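PDB 2PFW: cupin 2, conserved barrel domain protein from Shewanella frigidimarina, which is of unknown function but folds as a small RmlC-like cupin barrel, pairs with a second copy of itself, and is probably related to KdgF-type cupins. Local coordinates for residues Y59-F65 with P95-I101; L23-M27 with E109-E113; H52-S58 with D102-R108. All coordinates share one frame; numbering follows the deposited sequence.

Interaction 1: Y59-F65 with P95-I101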
loop_
_atom_site.group_PDB
_atom_site.type_symbol
_atom_site.label_atom_id
_atom_site.label_comp_id
_atom_site.label_asym_id
_atom_site.label_seq_id
_atom_site.Cartn_x
_atom_site.Cartn_y
_atom_site.Cartn_z
ATOM N N TYR A 59 4.767 2.818 -2.298
ATOM C CA TYR A 59 5.785 1.966 -1.701
ATOM C C TYR A 59 6.599 1.278 -2.797
ATOM O O TYR A 59 6.020 0.779 -3.760
ATOM C CB TYR A 59 5.167 0.907 -0.781
ATOM C CG TYR A 59 6.216 0.011 -0.148
ATOM C CD1 TYR A 59 6.982 0.442 0.915
ATOM C CD2 TYR A 59 6.425 -1.279 -0.633
ATOM C CE1 TYR A 59 7.939 -0.375 1.497
ATOM C CE2 TYR A 59 7.379 -2.099 -0.059
ATOM C CZ TYR A 59 8.127 -1.644 0.997
ATOM O OH TYR A 59 9.078 -2.469 1.561
ATOM N N VAL A 60 7.925 1.259 -2.653
ATOM C CA VAL A 60 8.723 0.565 -3.666
ATOM C C VAL A 60 8.866 -0.912 -3.289
ATOM O O VAL A 60 9.510 -1.229 -2.294
ATOM C CB VAL A 60 10.112 1.187 -3.872
ATOM C CG1 VAL A 60 10.785 0.551 -5.085
ATOM C CG2 VAL A 60 10.036 2.694 -4.057
ATOM N N VAL A 61 8.248 -1.775 -4.086
ATOM C CA VAL A 61 8.375 -3.217 -3.879
ATOM C C VAL A 61 9.749 -3.666 -4.370
ATOM O O VAL A 61 10.512 -4.258 -3.604
ATOM C CB VAL A 61 7.275 -4.013 -4.590
ATOM C CG1 VAL A 61 7.604 -5.495 -4.587
ATOM C CG2 VAL A 61 5.928 -3.754 -3.924
ATOM N N GLU A 62 10.084 -3.371 -5.627
ATOM C CA GLU A 62 11.474 -3.561 -6.049
ATOM C C GLU A 62 11.824 -2.706 -7.263
ATOM O O GLU A 62 10.959 -2.338 -8.050
ATOM C CB GLU A 62 11.727 -5.038 -6.351
ATOM C CG GLU A 62 11.074 -5.510 -7.632
ATOM C CD GLU A 62 11.899 -6.563 -8.349
ATOM O OE1 GLU A 62 13.144 -6.450 -8.356
ATOM O OE2 GLU A 62 11.294 -7.499 -8.906
ATOM N N GLY A 63 13.111 -2.416 -7.408
ATOM C CA GLY A 63 13.649 -1.666 -8.530
ATOM C C GLY A 63 14.149 -0.308 -8.075
ATOM O O GLY A 63 13.972 0.064 -6.916
ATOM N N GLU A 64 14.777 0.448 -8.969
ATOM C CA GLU A 64 15.288 1.768 -8.609
ATOM C C GLU A 64 14.373 2.831 -9.224
ATOM O O GLU A 64 14.149 2.834 -10.432
ATOM C CB GLU A 64 16.729 1.962 -9.052
ATOM C CG GLU A 64 17.758 1.022 -8.455
ATOM C CD GLU A 64 17.889 1.109 -6.951
ATOM O OE1 GLU A 64 18.182 2.204 -6.426
ATOM O OE2 GLU A 64 17.691 0.064 -6.291
ATOM N N PHE A 65 13.834 3.698 -8.373
ATOM C CA PHE A 65 12.860 4.687 -8.829
ATOM C C PHE A 65 13.427 6.096 -8.645
ATOM O O PHE A 65 13.772 6.477 -7.529
ATOM C CB PHE A 65 11.528 4.543 -8.091
ATOM C CG PHE A 65 10.694 3.409 -8.671
ATOM C CD1 PHE A 65 10.894 2.105 -8.247
ATOM C CD2 PHE A 65 9.730 3.662 -9.629
ATOM C CE1 PHE A 65 10.140 1.081 -8.785
ATOM C CE2 PHE A 65 8.971 2.643 -10.169
ATOM C CZ PHE A 65 9.178 1.344 -9.740
ATOM N N PRO A 95 14.471 3.176 -14.408
ATOM C CA PRO A 95 15.419 2.762 -15.446
ATOM C C PRO A 95 15.676 1.253 -15.450
ATOM O O PRO A 95 15.830 0.627 -16.496
ATOM C CB PRO A 95 16.710 3.482 -15.059
ATOM C CG PRO A 95 16.309 4.544 -14.096
ATOM C CD PRO A 95 15.098 4.016 -13.378
ATOM N N THR A 96 15.728 0.658 -14.264
ATOM C CA THR A 96 16.053 -0.749 -14.110
ATOM C C THR A 96 14.841 -1.651 -14.303
ATOM O O THR A 96 14.993 -2.858 -14.502
ATOM C CB THR A 96 16.629 -1.017 -12.707
ATOM O OG1 THR A 96 15.607 -0.765 -11.731
ATOM C CG2 THR A 96 17.772 -0.068 -12.405
ATOM N N GLY A 97 13.631 -1.100 -14.247
ATOM C CA GLY A 97 12.453 -1.972 -14.124
ATOM C C GLY A 97 12.180 -2.195 -12.642
ATOM O O GLY A 97 13.074 -2.013 -11.807
ATOM N N GLY A 98 10.957 -2.551 -12.258
ATOM C CA GLY A 98 10.626 -2.559 -10.839
ATOM C C GLY A 98 9.142 -2.703 -10.570
ATOM O O GLY A 98 8.349 -2.935 -11.481
ATOM N N ILE A 99 8.766 -2.567 -9.304
ATOM C CA ILE A 99 7.375 -2.712 -8.874
ATOM C C ILE A 99 7.025 -1.702 -7.784
ATOM O O ILE A 99 7.777 -1.504 -6.831
ATOM C CB ILE A 99 7.096 -4.140 -8.383
ATOM C CG1 ILE A 99 7.289 -5.200 -9.468
ATOM C CG2 ILE A 99 5.704 -4.256 -7.790
ATOM C CD1 ILE A 99 7.513 -6.595 -8.927
ATOM N N LEU A 100 5.872 -1.058 -7.955
ATOM C CA LEU A 100 5.348 -0.084 -7.013
ATOM C C LEU A 100 3.989 -0.532 -6.456
ATOM O O LEU A 100 3.207 -1.143 -7.174
ATOM C CB LEU A 100 5.123 1.281 -7.651
ATOM C CG LEU A 100 6.288 2.244 -7.804
ATOM C CD1 LEU A 100 5.784 3.561 -8.393
ATOM C CD2 LEU A 100 6.999 2.481 -6.486
ATOM N N ILE A 101 3.709 -0.197 -5.207
ATOM C CA ILE A 101 2.332 -0.199 -4.711
ATOM C C ILE A 101 1.833 1.239 -4.604
ATOM O O ILE A 101 2.329 1.998 -3.779
ATOM C CB ILE A 101 2.221 -0.928 -3.357
ATOM C CG1 ILE A 101 2.928 -2.280 -3.304
ATOM C CG2 ILE A 101 0.754 -1.014 -2.956
ATOM C CD1 ILE A 101 2.131 -3.554 -3.336
#
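Phe65 lays one face of its ring against Leu100, whose CG lies 3.6 Å from Phe65 CZ in a CH-pi contact displaced toward the ring's rim. The two side chains approach from opposite directions. Leu100 CG is turned beside its own backbone N (chi1 -82°), which brings the branch back toward the ring while CD2 reaches Val60. The edge of Phe65 meets the backbone at Gly98 and Ile99, where the absence of a side chain on Gly98 permits the close approach.

The backbones pair as antiparallel strands, with Tyr59 and Ile101 as a hydrogen-bonded pair. The ladder then slips by one residue at a classic beta bulge, where Val61 and Glu62 both face Ile99. Ile99 O accepts two amides there, Val61 N at 2.8 Å and Glu62 N at 3.2 Å. At the bulge, Val61 sets CB on Ile99 CG2 and its CG2 branch on Ile101 CG1 at 3.4 Å, tighter than ordinary van der Waals contact. At Glu62 the chain turns the corner out of the larger sheet of the cupin barrel, strand 65-69 belonging to the smaller one. Past it, Thr96 OG1 accepts a nearly straight bond from Glu64 N (3.1 Å) and itself donates to Gly97 O (2.8 Å), in the carbonyl plane and on a lone pair. The hydroxyl so joins 95-97 to Glu64 while bracing its own turn.

Strand 34-41 pairs with the other edge of 98-105 through Ile39 and Phe41, and Phe41 also meets the Phe65 ring edge-to-face. Tyr59 packs on Ile101 of the second subunit, and Ile101 on its Tyr59; strand 72-76 touches Val60 and Glu64.

Interaction 2: L23-M27 with E109-E113; sequences LKRQM and EDFVE
A cation-pi stack between Arg25 and Phe111 fastens the 3-10 turn that follows the last strand of the cupin barrel to strand 23-31 of its larger sheet. The guanidinium lies over one face of the Phe111 ring, with the two centres 3.8 Å apart and the planes inclined by 27°. The overlap is not central: NH1 comes down toward the CD1-CE1 side of the ring, while CZ stands 3.3 Å from Phe111 CD1. Arg25 CD covers the ring as well, in a CH-pi contact 4.2 Å from the centroid, so both the aliphatic and the charged parts of the arginine are used. The torsions account for this: CG is anti to the backbone N (chi1 -176°), carrying the chain straight out from the strand, and a bend at chi3 (66°) then turns the guanidinium flat against the phenyl group.

At the edge of the guanidinium, Arg25 NH2 is 3.6 Å from Glu113 OE2, a long salt bridge to a carboxylate whose position is uncertain. A leucine in place of Arg25 has no guanidinium to stack or pair, and would probably leave the face of Phe111 only partly covered. Asp110 directs its carboxylate elsewhere, to a salt bridge with Arg108, while Met35 of strand 34-41 touches both Met27 and Val112. The contact lies at the surface. Met27, present as selenomethionine, completes it: its terminal CE reaches the base of the aromatic side chain, 4.3 Å from Phe111 CB.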
loop_
_atom_site.group_PDB
_atom_site.type_symbol
_atom_site.label_atom_id
_atom_site.label_comp_id
_atom_site.label_asym_id
_atom_site.label_seq_id
_atom_site.Cartn_x
_atom_site.Cartn_y
_atom_site.Cartn_z
ATOM N N LEU A 23 3.830 0.013 -18.717
ATOM C CA LEU A 23 3.211 -0.140 -17.412
ATOM C C LEU A 23 2.182 -1.272 -17.409
ATOM O O LEU A 23 1.436 -1.445 -18.370
ATOM C CB LEU A 23 2.529 1.156 -16.977
ATOM C CG LEU A 23 3.395 2.347 -16.589
ATOM C CD1 LEU A 23 2.701 3.185 -15.520
ATOM C CD2 LEU A 23 4.766 1.910 -16.101
ATOM N N LYS A 24 2.158 -2.023 -16.315
ATOM C CA LYS A 24 1.145 -3.046 -16.071
ATOM C C LYS A 24 0.527 -2.835 -14.692
ATOM O O LYS A 24 1.249 -2.524 -13.746
ATOM C CB LYS A 24 1.732 -4.446 -16.169
ATOM C CG LYS A 24 2.038 -4.930 -17.577
ATOM C CD LYS A 24 2.527 -6.366 -17.576
ATOM C CE LYS A 24 3.953 -6.522 -18.082
ATOM N NZ LYS A 24 4.937 -6.611 -16.961
ATOM N N ARG A 25 -0.788 -2.980 -14.567
ATOM C CA ARG A 25 -1.457 -2.603 -13.322
ATOM C C ARG A 25 -2.322 -3.744 -12.785
ATOM O O ARG A 25 -3.033 -4.386 -13.558
ATOM C CB ARG A 25 -2.324 -1.356 -13.525
ATOM C CG ARG A 25 -2.988 -0.836 -12.263
ATOM C CD ARG A 25 -3.576 0.556 -12.458
ATOM N NE ARG A 25 -4.681 0.524 -13.403
ATOM C CZ ARG A 25 -5.039 1.432 -14.292
ATOM N NH1 ARG A 25 -4.377 2.570 -14.433
ATOM N NH2 ARG A 25 -6.091 1.204 -15.072
ATOM N N GLN A 26 -2.251 -3.975 -11.478
ATOM C CA GLN A 26 -3.117 -4.951 -10.829
ATOM C C GLN A 26 -3.834 -4.354 -9.620
ATOM O O GLN A 26 -3.208 -3.781 -8.731
ATOM C CB GLN A 26 -2.331 -6.179 -10.372
ATOM C CG GLN A 26 -3.211 -7.338 -9.911
ATOM C CD GLN A 26 -2.370 -8.443 -9.301
ATOM O OE1 GLN A 26 -1.589 -8.168 -8.393
ATOM N NE2 GLN A 26 -2.531 -9.660 -9.799
HETATM N N MSE A 27 -5.152 -4.501 -9.590
HETATM C CA MSE A 27 -5.943 -4.096 -8.429
HETATM C C MSE A 27 -5.644 -4.941 -7.205
HETATM O O MSE A 27 -5.732 -6.122 -7.335
HETATM C CB MSE A 27 -7.445 -4.171 -8.770
HETATM C CG MSE A 27 -8.330 -3.566 -7.668
HETATM SE SE MSE A 27 -7.974 -1.653 -7.359
HETATM C CE MSE A 27 -8.193 -1.184 -9.160
ATOM N N GLU A 109 -11.506 6.727 -10.166
ATOM C CA GLU A 109 -12.533 6.086 -10.984
ATOM C C GLU A 109 -11.950 5.587 -12.303
ATOM O O GLU A 109 -12.498 4.673 -12.920
ATOM C CB GLU A 109 -13.728 7.010 -11.275
ATOM C CG GLU A 109 -14.583 6.444 -12.403
ATOM C CD GLU A 109 -16.010 6.918 -12.486
ATOM O OE1 GLU A 109 -16.456 7.648 -11.579
ATOM O OE2 GLU A 109 -16.702 6.559 -13.468
ATOM N N ASP A 110 -10.847 6.174 -12.756
ATOM C CA ASP A 110 -10.308 5.805 -14.064
ATOM C C ASP A 110 -9.853 4.348 -14.100
ATOM O O ASP A 110 -9.647 3.782 -15.178
ATOM C CB ASP A 110 -9.144 6.700 -14.483
ATOM C CG ASP A 110 -8.524 7.545 -13.401
ATOM O OD1 ASP A 110 -9.258 8.094 -12.549
ATOM O OD2 ASP A 110 -7.281 7.698 -13.375
ATOM N N PHE A 111 -9.688 3.700 -12.947
ATOM C CA PHE A 111 -9.009 2.407 -12.945
ATOM C C PHE A 111 -9.978 1.229 -12.926
ATOM O O PHE A 111 -9.524 0.083 -13.035
ATOM C CB PHE A 111 -8.083 2.284 -11.737
ATOM C CG PHE A 111 -6.891 3.218 -11.719
ATOM C CD1 PHE A 111 -6.557 3.981 -12.824
ATOM C CD2 PHE A 111 -6.115 3.317 -10.574
ATOM C CE1 PHE A 111 -5.469 4.828 -12.787
ATOM C CE2 PHE A 111 -5.024 4.163 -10.529
ATOM C CZ PHE A 111 -4.702 4.918 -11.641
ATOM N N VAL A 112 -11.282 1.457 -12.779
ATOM C CA VAL A 112 -12.161 0.356 -12.370
ATOM C C VAL A 112 -13.083 -0.094 -13.502
ATOM O O VAL A 112 -13.991 -0.888 -13.247
ATOM C CB VAL A 112 -12.993 0.737 -11.134
ATOM C CG1 VAL A 112 -13.617 -0.498 -10.502
ATOM C CG2 VAL A 112 -12.131 1.469 -10.115
ATOM N N GLU A 113 -12.816 0.413 -14.687
ATOM C CA GLU A 113 -13.263 0.021 -16.003
ATOM C C GLU A 113 -14.295 -1.103 -16.012
ATOM O O GLU A 113 -15.412 -0.961 -16.509
ATOM C CB GLU A 113 -12.059 -0.426 -16.851
ATOM C CG GLU A 113 -10.720 0.074 -16.343
ATOM C CD GLU A 113 -10.487 1.543 -16.631
ATOM O OE1 GLU A 113 -11.467 2.263 -16.915
ATOM O OE2 GLU A 113 -9.317 1.980 -16.567
#

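Interaction 3: H52-S58 with D102-R108. With EDO (1,2-ethanediol), chain C.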
loop_
_atom_site.group_PDB
_atom_site.type_symbol
_atom_site.label_atom_id
_atom_site.label_comp_id
_atom_site.label_asym_id
_atom_site.label_seq_id
_atom_site.Cartn_x
_atom_site.Cartn_y
_atom_site.Cartn_z
ATOM N N HIS A 52 -3.059 15.226 -9.586
ATOM C CA HIS A 52 -4.458 14.825 -9.401
ATOM C C HIS A 52 -4.931 15.197 -8.002
ATOM O O HIS A 52 -4.138 15.485 -7.101
ATOM C CB HIS A 52 -4.625 13.336 -9.694
ATOM C CG HIS A 52 -3.576 12.447 -9.106
ATOM N ND1 HIS A 52 -3.317 12.403 -7.755
ATOM C CD2 HIS A 52 -2.720 11.560 -9.671
ATOM C CE1 HIS A 52 -2.348 11.536 -7.514
ATOM N NE2 HIS A 52 -1.968 11.009 -8.662
ATOM N N ARG A 53 -6.249 15.220 -7.797
ATOM C CA ARG A 53 -6.785 15.614 -6.492
ATOM C C ARG A 53 -6.457 14.567 -5.428
ATOM O O ARG A 53 -6.151 14.896 -4.287
ATOM C CB ARG A 53 -8.297 15.820 -6.566
ATOM C CG ARG A 53 -9.100 14.598 -6.994
ATOM C CD ARG A 53 -10.570 14.971 -7.145
ATOM N NE ARG A 53 -11.443 13.838 -7.386
ATOM C CZ ARG A 53 -11.730 13.289 -8.550
ATOM N NH1 ARG A 53 -11.207 13.755 -9.677
ATOM N NH2 ARG A 53 -12.555 12.249 -8.609
ATOM N N HIS A 54 -6.528 13.305 -5.821
ATOM C CA HIS A 54 -6.385 12.179 -4.906
ATOM C C HIS A 54 -5.123 12.268 -4.064
ATOM O O HIS A 54 -4.041 12.598 -4.567
ATOM C CB HIS A 54 -6.376 10.868 -5.696
ATOM C CG HIS A 54 -7.517 10.690 -6.641
ATOM N ND1 HIS A 54 -7.579 11.309 -7.870
ATOM C CD2 HIS A 54 -8.650 9.952 -6.543
ATOM C CE1 HIS A 54 -8.694 10.967 -8.489
ATOM N NE2 HIS A 54 -9.364 10.142 -7.700
ATOM N N SER A 55 -5.217 11.981 -2.761
ATOM C CA SER A 55 -3.997 11.782 -1.978
ATOM C C SER A 55 -3.335 10.490 -2.458
ATOM O O SER A 55 -4.007 9.599 -2.975
ATOM C CB SER A 55 -4.286 11.748 -0.486
ATOM O OG SER A 55 -4.334 13.055 0.055
ATOM N N GLN A 56 -2.018 10.393 -2.319
ATOM C CA GLN A 56 -1.326 9.212 -2.841
ATOM C C GLN A 56 -0.164 8.846 -1.920
ATOM O O GLN A 56 0.650 9.702 -1.567
ATOM C CB GLN A 56 -0.828 9.430 -4.269
ATOM C CG GLN A 56 -0.045 8.261 -4.848
ATOM C CD GLN A 56 0.573 8.563 -6.197
ATOM O OE1 GLN A 56 0.020 9.278 -7.033
ATOM N NE2 GLN A 56 1.755 8.005 -6.435
ATOM N N VAL A 57 -0.100 7.573 -1.535
ATOM C CA VAL A 57 1.100 7.054 -0.861
ATOM C C VAL A 57 1.625 5.887 -1.693
ATOM O O VAL A 57 0.840 5.075 -2.183
ATOM C CB VAL A 57 0.829 6.656 0.587
ATOM C CG1 VAL A 57 2.112 6.317 1.335
ATOM C CG2 VAL A 57 0.118 7.785 1.329
ATOM N N SER A 58 2.942 5.833 -1.881
ATOM C CA SER A 58 3.536 4.842 -2.773
ATOM C C SER A 58 4.676 4.122 -2.051
ATOM O O SER A 58 5.432 4.726 -1.293
ATOM C CB SER A 58 4.034 5.494 -4.059
ATOM O OG SER A 58 3.090 5.476 -5.102
ATOM N N ASP A 102 0.890 1.604 -5.457
ATOM C CA ASP A 102 0.288 2.934 -5.422
ATOM C C ASP A 102 -1.054 2.856 -4.686
ATOM O O ASP A 102 -1.902 2.078 -5.119
ATOM C CB ASP A 102 0.066 3.493 -6.819
ATOM C CG ASP A 102 1.295 3.985 -7.549
ATOM O OD1 ASP A 102 2.322 4.304 -6.920
ATOM O OD2 ASP A 102 1.248 4.068 -8.795
ATOM N N THR A 103 -1.204 3.643 -3.633
ATOM C CA THR A 103 -2.481 3.775 -2.944
ATOM C C THR A 103 -2.975 5.218 -2.956
ATOM O O THR A 103 -2.178 6.140 -2.788
ATOM C CB THR A 103 -2.373 3.289 -1.489
ATOM O OG1 THR A 103 -1.871 4.325 -0.647
ATOM C CG2 THR A 103 -1.364 2.144 -1.417
ATOM N N PHE A 104 -4.275 5.381 -3.149
ATOM C CA PHE A 104 -4.924 6.671 -3.311
ATOM C C PHE A 104 -6.119 6.847 -2.377
ATOM O O PHE A 104 -6.912 5.910 -2.245
ATOM C CB PHE A 104 -5.423 6.826 -4.753
ATOM C CG PHE A 104 -4.317 6.618 -5.774
ATOM C CD1 PHE A 104 -3.458 7.660 -6.083
ATOM C CD2 PHE A 104 -4.158 5.389 -6.389
ATOM C CE1 PHE A 104 -2.441 7.482 -7.002
ATOM C CE2 PHE A 104 -3.149 5.213 -7.314
ATOM C CZ PHE A 104 -2.293 6.257 -7.618
ATOM N N SER A 105 -6.281 8.011 -1.754
ATOM C CA SER A 105 -7.566 8.328 -1.138
ATOM C C SER A 105 -8.310 9.417 -1.937
ATOM O O SER A 105 -7.559 10.449 -2.020
ATOM C CB SER A 105 -7.486 8.788 0.313
ATOM O OG SER A 105 -8.824 8.854 0.813
ATOM N N PRO A 106 -9.478 9.644 -2.526
ATOM C CA PRO A 106 -10.681 8.983 -3.079
ATOM C C PRO A 106 -10.168 7.791 -3.891
ATOM O O PRO A 106 -8.959 7.745 -4.152
ATOM C CB PRO A 106 -11.375 9.995 -3.968
ATOM C CG PRO A 106 -10.420 11.135 -4.057
ATOM C CD PRO A 106 -9.713 11.131 -2.738
ATOM N N ALA A 107 -11.015 6.858 -4.297
ATOM C CA ALA A 107 -10.621 5.936 -5.357
ATOM C C ALA A 107 -10.348 6.718 -6.642
ATOM O O ALA A 107 -10.869 7.821 -6.807
ATOM C CB ALA A 107 -11.686 4.885 -5.594
ATOM N N ARG A 108 -9.545 6.154 -7.533
ATOM C CA ARG A 108 -9.404 6.662 -8.891
ATOM C C ARG A 108 -10.448 6.007 -9.787
ATOM O O ARG A 108 -10.309 4.833 -10.152
ATOM C CB ARG A 108 -8.000 6.399 -9.436
ATOM C CG ARG A 108 -6.880 7.084 -8.681
ATOM C CD ARG A 108 -6.650 8.485 -9.222
ATOM N NE ARG A 108 -6.125 8.457 -10.587
ATOM C CZ ARG A 108 -4.847 8.373 -10.923
ATOM N NH1 ARG A 108 -3.881 8.305 -10.015
ATOM N NH2 ARG A 108 -4.492 8.355 -12.201
HETATM C C1 EDO C . 2.791 6.292 -9.501
HETATM O O1 EDO C . 3.527 6.580 -8.311
HETATM C C2 EDO C . 3.552 5.259 -10.322
HETATM O O2 EDO C . 2.632 4.506 -11.118
#
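Val57 and Thr103 form a hydrogen-bonded pair reinforced by a side chain. Val57 O accepts Thr103 N at 2.9 Å, nearly in line with the carbonyl, and also takes the hydroxyl Thr103 OG1 at 3.2 Å. That hydroxyl is placed between its backbone N and carbonyl carbon (chi1 84°), which points it back at the neighbouring strand. Val57 N returns a bond to Thr103 O, and Ser55 and Ser105 form the next hydrogen-bonded pair.

On the face that carries Gln56 and Phe104, the amide of Gln56 has partners at both ends, none of them strong or secure. His52 NE2 donates weakly to Gln56 OE1. Gln56 NE2 donates to Ser58 OG, whose position is less certain, and weakly to O1 of a bound 1,2-ethanediol at 2.9 Å. The diol also donates to Asp102, its O2 lying 2.7 Å from Asp102 OD2, although the carboxylate's position is less certain.

His52 and Gln56 fall where the first cupin motif of relatives commonly supplies metal ligands, and the His52 ring meets that of His90. No metal is modelled at this site; the ethanediol, probably from the crystallisation liquor, may mark the pocket of the barrel.

Phe104 runs alongside Gln56, its CE1 3.3 Å from Gln56 CD, and turns its edge toward the face of His52, with the planes at 83°. Beyond the strand end, Arg108 CD sits over the middle of the His54 ring, 3.3 Å from its centroid, and the arginine's NH2 continues to a salt bridge with Asp110. At that ring's edge His54 NE2 is 2.9 Å from Ala107 O. His54 ND1 is buried with no partner. Pro106, after a cis peptide bond, brings CG against His54 CD2. On the sheet face away from Gln56 and Phe104, Ser55, Val57, Thr103 and Ser105 pack on Leu34 of the second subunit.

Overall arrangement
Interactions 1 and 3 are successive lengths of one strand pair, 55-61 with 98-105, with centres about 18 Å apart on opposite sides of the chain's centre; they meet where Ile101 O lies 3.8 Å from Ser58 OG. Both also touch the second subunit. Interaction 2 reaches the same sheet through strand 23-31. It joins interaction 3, about 13 Å away between centres, through the phenyl groups of Phe111 and Phe104, with CE2 of each 3.9 Å apart. Interactions 1 and 2 do not touch. The ethanediol bound by Gln56 and Asp102 of interaction 3 also approaches Leu100 of interaction 1 to about 3 Å, consistent with both bordering one pocket.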